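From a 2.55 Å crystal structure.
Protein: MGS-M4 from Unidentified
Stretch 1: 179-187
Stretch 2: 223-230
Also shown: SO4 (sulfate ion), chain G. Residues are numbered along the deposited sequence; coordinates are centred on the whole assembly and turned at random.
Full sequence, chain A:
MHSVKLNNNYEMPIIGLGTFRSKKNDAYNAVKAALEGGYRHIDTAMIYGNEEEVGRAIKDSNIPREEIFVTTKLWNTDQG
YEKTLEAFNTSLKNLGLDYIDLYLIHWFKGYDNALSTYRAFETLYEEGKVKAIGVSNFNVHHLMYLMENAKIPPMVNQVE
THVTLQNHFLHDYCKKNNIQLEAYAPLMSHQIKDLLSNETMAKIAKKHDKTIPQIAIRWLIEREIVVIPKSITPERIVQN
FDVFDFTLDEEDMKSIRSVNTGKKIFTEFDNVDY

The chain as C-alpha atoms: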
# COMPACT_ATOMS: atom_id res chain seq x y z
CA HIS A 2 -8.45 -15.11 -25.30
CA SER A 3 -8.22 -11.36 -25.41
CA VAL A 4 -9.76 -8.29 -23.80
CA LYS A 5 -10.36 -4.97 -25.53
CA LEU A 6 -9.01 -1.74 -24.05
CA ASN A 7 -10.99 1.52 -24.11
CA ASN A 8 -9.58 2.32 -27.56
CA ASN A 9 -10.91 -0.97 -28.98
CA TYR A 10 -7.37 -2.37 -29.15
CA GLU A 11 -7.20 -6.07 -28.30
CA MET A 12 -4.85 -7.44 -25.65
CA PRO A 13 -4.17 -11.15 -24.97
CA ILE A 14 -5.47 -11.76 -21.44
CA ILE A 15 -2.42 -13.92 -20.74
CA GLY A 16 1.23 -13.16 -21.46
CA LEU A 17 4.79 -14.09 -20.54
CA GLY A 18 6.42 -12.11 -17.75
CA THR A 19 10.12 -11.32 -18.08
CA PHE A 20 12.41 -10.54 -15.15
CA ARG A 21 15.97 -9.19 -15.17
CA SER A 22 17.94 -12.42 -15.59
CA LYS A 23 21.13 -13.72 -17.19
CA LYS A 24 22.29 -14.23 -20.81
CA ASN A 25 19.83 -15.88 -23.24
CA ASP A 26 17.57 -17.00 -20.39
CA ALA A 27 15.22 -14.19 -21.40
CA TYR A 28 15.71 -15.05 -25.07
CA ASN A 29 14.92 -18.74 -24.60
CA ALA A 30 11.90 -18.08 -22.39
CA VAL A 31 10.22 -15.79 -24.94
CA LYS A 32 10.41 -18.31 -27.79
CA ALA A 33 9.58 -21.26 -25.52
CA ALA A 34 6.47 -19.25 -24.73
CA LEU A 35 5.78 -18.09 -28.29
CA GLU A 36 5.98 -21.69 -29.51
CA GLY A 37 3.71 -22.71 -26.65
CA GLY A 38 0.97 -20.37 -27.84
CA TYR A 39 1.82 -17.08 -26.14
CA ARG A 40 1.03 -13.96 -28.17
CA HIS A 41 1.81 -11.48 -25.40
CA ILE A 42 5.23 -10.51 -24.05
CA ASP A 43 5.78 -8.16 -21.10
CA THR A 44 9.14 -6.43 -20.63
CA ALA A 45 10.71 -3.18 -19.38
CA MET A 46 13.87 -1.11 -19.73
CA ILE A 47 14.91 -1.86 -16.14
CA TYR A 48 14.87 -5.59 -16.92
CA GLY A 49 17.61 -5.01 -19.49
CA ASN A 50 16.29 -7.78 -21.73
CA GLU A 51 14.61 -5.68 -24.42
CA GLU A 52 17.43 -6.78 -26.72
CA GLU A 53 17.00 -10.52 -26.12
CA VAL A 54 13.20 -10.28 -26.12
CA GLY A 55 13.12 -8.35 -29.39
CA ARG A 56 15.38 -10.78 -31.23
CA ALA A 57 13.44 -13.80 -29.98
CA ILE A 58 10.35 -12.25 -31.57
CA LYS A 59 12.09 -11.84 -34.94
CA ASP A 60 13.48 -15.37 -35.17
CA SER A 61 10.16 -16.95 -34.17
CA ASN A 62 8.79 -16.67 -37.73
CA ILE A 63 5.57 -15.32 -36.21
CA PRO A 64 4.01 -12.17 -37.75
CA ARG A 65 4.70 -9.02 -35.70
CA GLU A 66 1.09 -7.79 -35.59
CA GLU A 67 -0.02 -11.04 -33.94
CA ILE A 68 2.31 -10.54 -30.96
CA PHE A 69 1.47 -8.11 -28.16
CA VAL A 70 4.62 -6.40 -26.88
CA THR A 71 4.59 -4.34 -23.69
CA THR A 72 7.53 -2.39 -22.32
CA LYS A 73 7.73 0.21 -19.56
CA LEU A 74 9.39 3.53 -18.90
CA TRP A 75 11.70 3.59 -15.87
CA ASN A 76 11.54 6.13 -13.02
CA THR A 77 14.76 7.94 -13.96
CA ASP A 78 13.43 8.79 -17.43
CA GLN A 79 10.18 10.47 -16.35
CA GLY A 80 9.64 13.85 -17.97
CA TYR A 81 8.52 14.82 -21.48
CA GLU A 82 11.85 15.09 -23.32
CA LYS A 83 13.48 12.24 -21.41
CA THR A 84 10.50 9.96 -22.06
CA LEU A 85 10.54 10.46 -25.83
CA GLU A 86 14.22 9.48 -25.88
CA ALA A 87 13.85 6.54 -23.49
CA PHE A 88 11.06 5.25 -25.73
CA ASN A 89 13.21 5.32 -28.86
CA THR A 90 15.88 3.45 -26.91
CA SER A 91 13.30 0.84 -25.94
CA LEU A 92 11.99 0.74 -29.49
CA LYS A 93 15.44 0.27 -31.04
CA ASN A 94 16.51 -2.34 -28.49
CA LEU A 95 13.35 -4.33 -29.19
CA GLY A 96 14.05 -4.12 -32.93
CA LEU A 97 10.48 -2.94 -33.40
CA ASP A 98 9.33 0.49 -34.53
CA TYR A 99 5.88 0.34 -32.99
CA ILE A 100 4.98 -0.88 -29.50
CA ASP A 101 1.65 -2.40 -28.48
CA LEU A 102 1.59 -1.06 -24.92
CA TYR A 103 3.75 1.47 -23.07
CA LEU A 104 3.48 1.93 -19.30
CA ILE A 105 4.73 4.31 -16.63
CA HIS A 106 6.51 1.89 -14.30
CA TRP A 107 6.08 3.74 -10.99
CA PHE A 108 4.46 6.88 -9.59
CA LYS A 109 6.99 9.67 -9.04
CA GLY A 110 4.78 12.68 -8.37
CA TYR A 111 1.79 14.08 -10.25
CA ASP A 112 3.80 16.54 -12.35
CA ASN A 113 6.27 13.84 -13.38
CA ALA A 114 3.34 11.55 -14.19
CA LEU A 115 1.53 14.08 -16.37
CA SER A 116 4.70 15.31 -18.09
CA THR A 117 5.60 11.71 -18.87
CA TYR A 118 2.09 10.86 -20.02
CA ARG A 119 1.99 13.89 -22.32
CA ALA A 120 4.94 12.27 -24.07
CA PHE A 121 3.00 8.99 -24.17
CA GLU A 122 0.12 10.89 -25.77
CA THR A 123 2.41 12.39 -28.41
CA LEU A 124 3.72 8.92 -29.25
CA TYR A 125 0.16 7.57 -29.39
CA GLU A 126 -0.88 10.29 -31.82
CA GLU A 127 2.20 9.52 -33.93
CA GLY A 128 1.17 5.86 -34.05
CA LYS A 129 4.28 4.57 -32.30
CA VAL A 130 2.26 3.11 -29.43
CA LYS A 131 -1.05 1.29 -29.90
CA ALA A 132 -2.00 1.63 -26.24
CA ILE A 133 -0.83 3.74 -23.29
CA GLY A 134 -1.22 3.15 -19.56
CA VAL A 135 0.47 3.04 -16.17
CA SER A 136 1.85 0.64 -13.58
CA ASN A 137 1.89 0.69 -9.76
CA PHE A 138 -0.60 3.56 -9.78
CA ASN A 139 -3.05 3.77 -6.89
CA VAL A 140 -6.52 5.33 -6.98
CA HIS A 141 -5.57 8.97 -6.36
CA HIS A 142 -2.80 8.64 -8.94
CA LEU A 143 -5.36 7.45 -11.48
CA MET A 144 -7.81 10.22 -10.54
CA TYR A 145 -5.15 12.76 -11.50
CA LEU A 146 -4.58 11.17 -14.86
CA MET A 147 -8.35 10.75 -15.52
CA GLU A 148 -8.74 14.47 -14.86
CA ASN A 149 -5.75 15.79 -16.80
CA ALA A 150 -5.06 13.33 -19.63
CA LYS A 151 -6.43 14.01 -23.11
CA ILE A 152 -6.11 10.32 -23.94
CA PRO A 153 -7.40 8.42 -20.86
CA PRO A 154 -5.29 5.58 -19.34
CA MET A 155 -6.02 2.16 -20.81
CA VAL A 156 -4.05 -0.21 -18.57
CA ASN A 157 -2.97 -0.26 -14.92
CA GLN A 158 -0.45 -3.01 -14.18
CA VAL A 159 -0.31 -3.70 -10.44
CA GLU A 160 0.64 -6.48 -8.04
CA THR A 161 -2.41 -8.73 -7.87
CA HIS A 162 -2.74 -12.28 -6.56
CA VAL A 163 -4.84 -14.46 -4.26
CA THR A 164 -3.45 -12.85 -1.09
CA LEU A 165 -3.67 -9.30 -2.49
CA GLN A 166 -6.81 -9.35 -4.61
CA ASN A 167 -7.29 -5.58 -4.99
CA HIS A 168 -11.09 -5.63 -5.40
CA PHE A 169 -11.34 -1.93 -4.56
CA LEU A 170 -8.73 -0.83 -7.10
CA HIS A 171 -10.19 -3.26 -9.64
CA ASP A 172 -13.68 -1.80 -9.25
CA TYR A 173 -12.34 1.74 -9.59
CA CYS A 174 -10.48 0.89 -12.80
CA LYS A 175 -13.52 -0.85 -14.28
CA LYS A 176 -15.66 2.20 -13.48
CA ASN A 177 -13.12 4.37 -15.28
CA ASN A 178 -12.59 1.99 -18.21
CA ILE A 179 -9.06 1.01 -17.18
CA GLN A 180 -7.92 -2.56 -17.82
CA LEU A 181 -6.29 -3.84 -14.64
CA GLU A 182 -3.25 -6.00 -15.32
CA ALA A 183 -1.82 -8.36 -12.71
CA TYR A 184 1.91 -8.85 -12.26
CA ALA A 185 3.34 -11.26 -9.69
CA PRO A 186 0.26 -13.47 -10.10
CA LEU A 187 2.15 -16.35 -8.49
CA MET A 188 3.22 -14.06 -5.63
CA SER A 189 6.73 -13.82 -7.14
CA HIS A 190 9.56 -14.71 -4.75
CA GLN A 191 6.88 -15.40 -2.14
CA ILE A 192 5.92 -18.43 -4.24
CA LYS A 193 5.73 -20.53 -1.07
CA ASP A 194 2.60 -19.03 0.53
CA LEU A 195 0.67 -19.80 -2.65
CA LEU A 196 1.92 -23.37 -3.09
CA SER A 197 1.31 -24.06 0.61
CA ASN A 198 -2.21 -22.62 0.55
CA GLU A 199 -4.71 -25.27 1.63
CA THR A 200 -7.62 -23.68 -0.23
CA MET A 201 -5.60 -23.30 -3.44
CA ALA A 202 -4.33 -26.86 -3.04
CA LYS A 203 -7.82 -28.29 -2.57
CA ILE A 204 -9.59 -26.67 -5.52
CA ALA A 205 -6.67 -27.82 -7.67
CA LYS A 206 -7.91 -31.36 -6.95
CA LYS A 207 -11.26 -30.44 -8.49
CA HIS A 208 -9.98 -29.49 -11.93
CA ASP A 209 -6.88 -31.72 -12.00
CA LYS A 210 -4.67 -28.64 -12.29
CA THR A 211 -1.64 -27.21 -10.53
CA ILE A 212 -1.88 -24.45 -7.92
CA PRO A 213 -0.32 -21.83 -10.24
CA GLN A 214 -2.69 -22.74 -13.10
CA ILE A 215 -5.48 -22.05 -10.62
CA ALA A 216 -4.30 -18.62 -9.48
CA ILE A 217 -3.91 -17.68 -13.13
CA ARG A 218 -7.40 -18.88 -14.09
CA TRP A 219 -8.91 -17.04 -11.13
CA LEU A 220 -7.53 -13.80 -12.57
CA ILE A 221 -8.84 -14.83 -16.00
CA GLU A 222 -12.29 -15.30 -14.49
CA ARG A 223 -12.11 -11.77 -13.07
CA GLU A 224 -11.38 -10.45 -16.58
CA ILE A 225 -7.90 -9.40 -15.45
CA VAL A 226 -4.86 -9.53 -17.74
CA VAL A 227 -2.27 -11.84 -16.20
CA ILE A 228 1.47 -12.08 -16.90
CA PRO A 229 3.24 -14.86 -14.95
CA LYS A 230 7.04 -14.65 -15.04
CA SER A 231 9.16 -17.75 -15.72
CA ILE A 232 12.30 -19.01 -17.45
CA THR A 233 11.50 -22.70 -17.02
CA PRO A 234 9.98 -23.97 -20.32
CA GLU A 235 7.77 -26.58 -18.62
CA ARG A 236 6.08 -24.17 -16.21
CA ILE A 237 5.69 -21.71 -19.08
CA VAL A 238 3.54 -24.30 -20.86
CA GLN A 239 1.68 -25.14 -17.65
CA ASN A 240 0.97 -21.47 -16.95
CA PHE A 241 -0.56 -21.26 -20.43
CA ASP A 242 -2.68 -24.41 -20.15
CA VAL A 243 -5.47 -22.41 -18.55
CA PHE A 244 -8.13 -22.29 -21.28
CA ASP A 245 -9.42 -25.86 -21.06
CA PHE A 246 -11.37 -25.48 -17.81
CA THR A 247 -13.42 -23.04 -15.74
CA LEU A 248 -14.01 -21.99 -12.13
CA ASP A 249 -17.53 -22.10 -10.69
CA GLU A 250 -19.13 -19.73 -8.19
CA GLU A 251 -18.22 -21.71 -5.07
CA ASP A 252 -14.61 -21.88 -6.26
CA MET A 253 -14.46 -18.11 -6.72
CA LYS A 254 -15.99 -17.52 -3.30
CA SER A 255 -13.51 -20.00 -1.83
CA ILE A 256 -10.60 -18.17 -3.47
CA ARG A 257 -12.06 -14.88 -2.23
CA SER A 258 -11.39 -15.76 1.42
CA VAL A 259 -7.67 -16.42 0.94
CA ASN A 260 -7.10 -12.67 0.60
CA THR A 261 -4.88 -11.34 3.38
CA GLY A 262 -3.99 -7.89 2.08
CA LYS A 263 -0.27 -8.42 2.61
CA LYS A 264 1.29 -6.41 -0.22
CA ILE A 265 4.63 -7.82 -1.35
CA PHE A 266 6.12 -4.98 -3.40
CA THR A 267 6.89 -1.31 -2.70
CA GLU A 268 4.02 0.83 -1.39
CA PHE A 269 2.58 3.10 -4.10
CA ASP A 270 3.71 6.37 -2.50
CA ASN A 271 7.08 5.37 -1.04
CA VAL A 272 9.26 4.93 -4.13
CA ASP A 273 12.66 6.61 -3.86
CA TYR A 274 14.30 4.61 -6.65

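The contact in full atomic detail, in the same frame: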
# COMPACT_ATOMS: atom_id res chain seq x y z
N ILE A 179 -10.48 1.34 -17.20
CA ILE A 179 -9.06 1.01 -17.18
C ILE A 179 -8.88 -0.50 -16.99
O ILE A 179 -9.39 -1.08 -16.03
CB ILE A 179 -8.33 1.75 -16.05
CG1 ILE A 179 -8.50 3.26 -16.21
CG2 ILE A 179 -6.85 1.38 -16.03
CD1 ILE A 179 -7.87 4.07 -15.10
N GLN A 180 -8.17 -1.13 -17.92
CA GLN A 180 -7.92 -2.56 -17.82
C GLN A 180 -6.84 -2.85 -16.78
O GLN A 180 -5.67 -2.52 -16.98
CB GLN A 180 -7.50 -3.13 -19.18
CG GLN A 180 -7.10 -4.60 -19.12
CD GLN A 180 -8.26 -5.51 -18.73
OE1 GLN A 180 -9.38 -5.34 -19.21
NE2 GLN A 180 -7.99 -6.46 -17.86
N LEU A 181 -7.25 -3.46 -15.68
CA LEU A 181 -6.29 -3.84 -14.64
C LEU A 181 -5.47 -5.03 -15.10
O LEU A 181 -6.02 -6.03 -15.58
CB LEU A 181 -7.01 -4.15 -13.33
CG LEU A 181 -6.10 -4.27 -12.10
CD1 LEU A 181 -6.65 -3.46 -10.94
CD2 LEU A 181 -5.93 -5.73 -11.70
N GLU A 182 -4.16 -4.93 -14.95
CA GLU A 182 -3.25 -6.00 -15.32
C GLU A 182 -2.51 -6.48 -14.08
O GLU A 182 -2.02 -5.67 -13.28
CB GLU A 182 -2.27 -5.55 -16.40
CG GLU A 182 -1.42 -6.66 -16.98
CD GLU A 182 -0.48 -6.17 -18.07
OE1 GLU A 182 -0.21 -4.95 -18.11
OE2 GLU A 182 -0.03 -7.00 -18.88
N ALA A 183 -2.42 -7.80 -13.91
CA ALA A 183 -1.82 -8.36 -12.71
C ALA A 183 -0.40 -8.87 -12.96
O ALA A 183 -0.20 -9.79 -13.76
CB ALA A 183 -2.69 -9.49 -12.18
N TYR A 184 0.57 -8.27 -12.29
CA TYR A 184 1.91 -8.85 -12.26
C TYR A 184 2.11 -9.53 -10.92
O TYR A 184 1.32 -9.31 -9.99
CB TYR A 184 3.00 -7.80 -12.54
CG TYR A 184 3.36 -6.87 -11.40
CD1 TYR A 184 4.23 -7.27 -10.39
CD2 TYR A 184 2.87 -5.57 -11.36
CE1 TYR A 184 4.58 -6.42 -9.36
CE2 TYR A 184 3.22 -4.71 -10.33
CZ TYR A 184 4.07 -5.14 -9.33
OH TYR A 184 4.41 -4.28 -8.31
N ALA A 185 3.15 -10.34 -10.82
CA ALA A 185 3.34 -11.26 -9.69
C ALA A 185 2.08 -12.06 -9.37
O ALA A 185 1.63 -12.08 -8.23
CB ALA A 185 3.80 -10.49 -8.46
N PRO A 186 1.49 -12.73 -10.38
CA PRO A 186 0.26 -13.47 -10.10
C PRO A 186 0.52 -14.73 -9.29
O PRO A 186 -0.41 -15.28 -8.69
CB PRO A 186 -0.27 -13.81 -11.49
CG PRO A 186 0.96 -13.94 -12.32
CD PRO A 186 1.93 -12.93 -11.78
N LEU A 187 1.76 -15.19 -9.29
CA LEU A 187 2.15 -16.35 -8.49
C LEU A 187 2.89 -15.90 -7.24
O LEU A 187 3.68 -16.66 -6.66
CB LEU A 187 3.02 -17.31 -9.31
CG LEU A 187 2.39 -17.86 -10.59
CD1 LEU A 187 3.26 -18.95 -11.20
CD2 LEU A 187 0.98 -18.37 -10.32
N ARG A 223 -11.82 -13.14 -13.49
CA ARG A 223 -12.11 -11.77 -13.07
C ARG A 223 -11.85 -10.77 -14.19
O ARG A 223 -11.82 -9.56 -13.95
CB ARG A 223 -11.27 -11.39 -11.85
CG ARG A 223 -11.60 -12.17 -10.59
CD ARG A 223 -10.72 -11.71 -9.44
NE ARG A 223 -10.92 -10.30 -9.13
CZ ARG A 223 -10.08 -9.57 -8.41
NH1 ARG A 223 -8.97 -10.11 -7.92
NH2 ARG A 223 -10.34 -8.29 -8.18
N GLU A 224 -11.67 -11.27 -15.41
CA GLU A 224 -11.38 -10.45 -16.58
C GLU A 224 -10.16 -9.56 -16.36
O GLU A 224 -10.14 -8.40 -16.77
CB GLU A 224 -12.60 -9.60 -16.95
CG GLU A 224 -13.81 -10.41 -17.38
CD GLU A 224 -14.99 -9.55 -17.77
OE1 GLU A 224 -15.04 -8.37 -17.35
OE2 GLU A 224 -15.88 -10.04 -18.50
N ILE A 225 -9.14 -10.12 -15.71
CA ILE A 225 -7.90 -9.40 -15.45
C ILE A 225 -6.76 -9.98 -16.28
O ILE A 225 -6.54 -11.19 -16.30
CB ILE A 225 -7.52 -9.45 -13.96
CG1 ILE A 225 -8.55 -8.70 -13.12
CG2 ILE A 225 -6.13 -8.87 -13.73
CD1 ILE A 225 -8.23 -8.68 -11.64
N VAL A 226 -6.03 -9.11 -16.98
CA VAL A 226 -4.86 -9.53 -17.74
C VAL A 226 -3.77 -10.02 -16.80
O VAL A 226 -3.41 -9.34 -15.85
CB VAL A 226 -4.32 -8.39 -18.62
CG1 VAL A 226 -3.09 -8.86 -19.39
CG2 VAL A 226 -5.39 -7.90 -19.58
N VAL A 227 -3.25 -11.22 -17.08
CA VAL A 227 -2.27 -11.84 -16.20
C VAL A 227 -0.96 -12.14 -16.94
O VAL A 227 -0.98 -12.61 -18.08
CB VAL A 227 -2.83 -13.14 -15.58
CG1 VAL A 227 -3.35 -14.07 -16.66
CG2 VAL A 227 -1.79 -13.83 -14.72
N ILE A 228 0.16 -11.86 -16.29
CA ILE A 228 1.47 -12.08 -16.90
C ILE A 228 2.45 -12.77 -15.95
O ILE A 228 3.31 -12.13 -15.35
CB ILE A 228 2.09 -10.74 -17.37
CG1 ILE A 228 1.81 -9.64 -16.35
CG2 ILE A 228 1.54 -10.35 -18.72
CD1 ILE A 228 2.56 -8.35 -16.61
N PRO A 229 2.32 -14.10 -15.81
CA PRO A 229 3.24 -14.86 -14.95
C PRO A 229 4.66 -14.91 -15.50
O PRO A 229 4.86 -15.19 -16.68
CB PRO A 229 2.61 -16.26 -14.91
CG PRO A 229 1.82 -16.35 -16.17
CD PRO A 229 1.30 -14.96 -16.42
N LYS A 230 5.64 -14.64 -14.64
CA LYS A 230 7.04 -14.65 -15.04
C LYS A 230 7.65 -16.03 -14.84
O LYS A 230 7.38 -16.70 -13.85
CB LYS A 230 7.84 -13.61 -14.24
CG LYS A 230 7.22 -12.22 -14.23
CD LYS A 230 7.98 -11.29 -13.30
CE LYS A 230 7.27 -9.95 -13.15
NZ LYS A 230 7.22 -9.20 -14.44
S SO4 G . 5.22 -14.41 -10.78
O1 SO4 G . 6.38 -15.27 -10.54
O2 SO4 G . 5.68 -13.09 -11.20
O3 SO4 G . 4.40 -15.00 -11.83
O4 SO4 G . 4.44 -14.30 -9.55

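The two stretches lie side by side as neighbouring parallel strands, and backbone hydrogen bonds form the centre of the contact. Glu182 pairs with Val226 and Ala183 with Val227, with CA to CA separations of 4.6 Å and 4.9 Å. Ala183 is bonded through both its peptide groups. Its N donates to Val226 O at 2.7 Å, and this bond is nearly straight. Its O accepts from Ile228 N at 3.3 Å. Val226 also faces stretch 1 with its N, but the bond from Val226 N to Leu181 O is weak, at 3.4 Å and clearly bent. Val226 O also lies 3.4 Å from Glu182 CA, a CA-H...O contact that accompanies its bond to Ala183 N.

One side chain extends this ladder towards the start of stretch 2. The CA-to-CB bond of Gln180 points sideways, but chi1 t and chi2 p bring its amide end nearer the partner. Gln180 NE2 donates to Glu224 O at 3.1 Å in an almost linear bond. The same NE2 donates to Leu181 O at 3.0 Å within its own stretch. An amide nitrogen suits this place because its two hydrogens can serve two carbonyl oxygens. Gln180 NE2 is also 3.4 Å from Val226 N, but both are donors and no bond forms between them. Glu224 takes part through its backbone, while its side chain remains exposed.

Apolar packing fills the space beside the backbone. Ile225 is central to one group. Its CD1 meets Leu181 CD2 at 3.7 Å, and its CG2 meets Ala183 CB at 3.8 Å. The methyl group of Ala183 is small, yet it still reaches this branched neighbour. Ala183 and Val227 share one face of the sheet. There, Val227 CG2 packs against Pro186 CB at 3.6 Å.

Glu182 and Val226 lie on the other face. The extended Glu182 side chain, with chi1 and chi2 both t, runs beside apolar groups: its OE2 is 3.6 Å from Val226 CG1 and 3.7 Å from Ile228 CD1. Glu182 is buried, but its OE1 is hydrogen-bonded elsewhere in the structure. Ile228 CD1 also approaches Tyr184 CB at 4.1 Å. The end of the Tyr184 side chain leads away from stretch 2, and its hydroxyl is bonded elsewhere.

Beyond the paired strands, two prolines continue the contact. Pro186 CG lies 3.8 Å from Pro229 CB and 3.6 Å from Pro229 CA. Proline has no backbone N-H to satisfy, and here the two rings meet through carbon atoms alone.

A sulfate ion, probably from the crystallisation liquor, links the ends of the stretches. Leu187 N donates to SO4 O4 at 2.8 Å, and Lys230 N donates to SO4 O3 at 3.1 Å. The ion thus accepts from the peptide nitrogen just after each proline.

Together the stretches bury 617 Å², counting both sides. Val226 has the largest covered area, followed by Ile228 and Glu182. Most residues here are buried, which suits the many aliphatic side chains.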